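Side-chain contact in short-chain dehydrogenase/reductase SDR (Paraburkholderia phymatum, PDB 5VA8), which binds NADP in a Rossmann-type fold and probably catalyses NADP(H)-dependent oxidation or reduction, as other short-chain dehydrogenases do: residues 133-136 and 137-140. Sequence-based numbering, arbitrary orientation.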
ATOM      1  N   ASP A 133      -1.066  29.826   2.972  1.00 15.04           N
ATOM      2  CA  ASP A 133      -0.392  30.843   3.788  1.00 17.20           C
ATOM      3  C   ASP A 133      -1.295  31.339   4.911  1.00 16.57           C
ATOM      4  O   ASP A 133      -0.847  31.502   6.057  1.00 18.18           O
ATOM      5  CB  ASP A 133       0.043  32.041   2.931  1.00 23.42           C
ATOM      6  CG  ASP A 133       1.218  31.741   1.997  1.00 33.19           C
ATOM      7  OD1 ASP A 133       1.802  30.643   2.048  1.00 30.59           O
ATOM      8  OD2 ASP A 133       1.563  32.644   1.205  1.00 41.55           O
ATOM      9  N   GLY A 134      -2.560  31.621   4.592  1.00 14.71           N
ATOM     10  CA  GLY A 134      -3.478  32.107   5.608  1.00 15.17           C
ATOM     11  C   GLY A 134      -3.786  31.064   6.661  1.00 19.08           C
ATOM     12  O   GLY A 134      -3.870  31.377   7.850  1.00 17.99           O
ATOM     13  N   MET A 135      -3.963  29.807   6.244  1.00 15.37           N
ATOM     14  CA  MET A 135      -4.199  28.753   7.227  1.00 12.88           C
ATOM     15  C   MET A 135      -3.023  28.641   8.188  1.00 13.71           C
ATOM     16  O   MET A 135      -3.207  28.528   9.404  1.00 16.82           O
ATOM     17  CB  MET A 135      -4.435  27.415   6.523  1.00 12.70           C
ATOM     18  CG  MET A 135      -5.722  27.368   5.705  1.00 14.47           C
ATOM     19  SD  MET A 135      -5.899  25.739   4.944  1.00 13.64           S
ATOM     20  CE  MET A 135      -7.436  25.978   4.030  1.00 12.89           C
ATOM     21  N   ILE A 136      -1.805  28.642   7.646  1.00 14.72           N
ATOM     22  CA  ILE A 136      -0.615  28.557   8.489  1.00 15.95           C
ATOM     23  C   ILE A 136      -0.569  29.732   9.459  1.00 17.34           C
ATOM     24  O   ILE A 136      -0.288  29.565  10.653  1.00 17.96           O
ATOM     25  CB  ILE A 136       0.642  28.484   7.603  1.00 16.07           C
ATOM     26  CG1 ILE A 136       0.741  27.106   6.945  1.00 16.35           C
ATOM     27  CG2 ILE A 136       1.906  28.839   8.396  1.00 16.49           C
ATOM     28  CD1 ILE A 136       1.858  27.006   5.928  1.00 19.68           C
ATOM     29  N   SER A 137      -0.894  30.929   8.969  1.00 17.42           N
ATOM     30  CA  SER A 137      -0.819  32.124   9.802  1.00 16.76           C
ATOM     31  C   SER A 137      -1.797  32.068  10.971  1.00 18.58           C
ATOM     32  O   SER A 137      -1.557  32.697  12.011  1.00 23.57           O
ATOM     33  CB  SER A 137      -1.076  33.366   8.943  1.00 20.79           C
ATOM     34  OG  SER A 137      -2.461  33.590   8.728  1.00 26.28           O
ATOM     35  N   ARG A 138      -2.899  31.333  10.829  1.00 17.87           N
ATOM     36  CA  ARG A 138      -3.884  31.197  11.889  1.00 16.56           C
ATOM     37  C   ARG A 138      -3.684  29.942  12.725  1.00 18.39           C
ATOM     38  O   ARG A 138      -4.394  29.756  13.717  1.00 20.44           O
ATOM     39  CB  ARG A 138      -5.298  31.225  11.297  1.00 18.87           C
ATOM     40  CG  ARG A 138      -5.670  32.613  10.769  1.00 16.87           C
ATOM     41  CD  ARG A 138      -7.065  32.644  10.157  1.00 20.41           C
ATOM     42  NE  ARG A 138      -7.155  31.826   8.951  1.00 17.79           N
ATOM     43  CZ  ARG A 138      -6.916  32.265   7.715  1.00 16.80           C
ATOM     44  NH1 ARG A 138      -6.566  33.531   7.502  1.00 18.42           N
ATOM     45  NH2 ARG A 138      -7.028  31.427   6.689  1.00 19.42           N
ATOM     46  N   GLY A 139      -2.733  29.087  12.359  1.00 16.15           N
ATOM     47  CA  GLY A 139      -2.495  27.875  13.116  1.00 16.82           C
ATOM     48  C   GLY A 139      -3.599  26.851  13.025  1.00 16.04           C
ATOM     49  O   GLY A 139      -3.686  25.974  13.884  1.00 16.81           O
ATOM     50  N   PHE A 140      -4.463  26.952  12.019  1.00 15.18           N
ATOM     51  CA  PHE A 140      -5.529  25.981  11.816  1.00 15.80           C
ATOM     52  C   PHE A 140      -5.862  25.940  10.335  1.00 16.07           C
ATOM     53  O   PHE A 140      -6.038  26.991   9.712  1.00 16.59           O
ATOM     54  CB  PHE A 140      -6.794  26.334  12.619  1.00 18.70           C
ATOM     55  CG  PHE A 140      -7.946  25.386  12.377  1.00 16.31           C
ATOM     56  CD1 PHE A 140      -8.178  24.329  13.238  1.00 17.70           C
ATOM     57  CD2 PHE A 140      -8.788  25.543  11.275  1.00 17.57           C
ATOM     58  CE1 PHE A 140      -9.227  23.447  13.015  1.00 18.12           C
ATOM     59  CE2 PHE A 140      -9.832  24.649  11.037  1.00 16.16           C
ATOM     60  CZ  PHE A 140     -10.053  23.606  11.908  1.00 18.09           C
TER
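Ser137 OG donates a hydrogen bond to Gly134 O, 2.8 Å away, one turn back in helix 110-138. A chi1 of 81° sets the Ser137 hydroxyl facing the preceding turn, within reach of that carbonyl. Arg138 N gives Gly134 O a second bond of 3.1 Å. Both donors come from one face of the carbonyl plane. The Arg138 guanidinium also lies against Gly134 O, but differently. Gly134 O sits over the centre of the guanidinium face, 3.2 Å from Arg138 CZ, and no N-H of that group points at it. A bend at chi3 (-66°) folds the chain back over the last turn. The end of the guanidinium is held elsewhere, with NH1 hydrogen-bonded to Gln89. Gly139 follows with positive phi (69°) and ends the helix in a Schellman motif. Gly139 N bonds to Ile136 O at 3.0 Å, and Phe140 N makes a weak bond of 3.3 Å to Met135 O. The chain then enters strand 141-146 of the central parallel sheet. Across this contact the apolar touching is slight: Met135 CB meets Phe140 O at 3.6 Å. The Phe140 ring makes a cation-pi contact with Lys16. Asp133 and Ile136 pack on Arg106 of the second subunit. Gly134 O is thus gripped by two donors, and the positive guanidinium stacked over it probably adds a modest electrostatic attraction without a hydrogen bond.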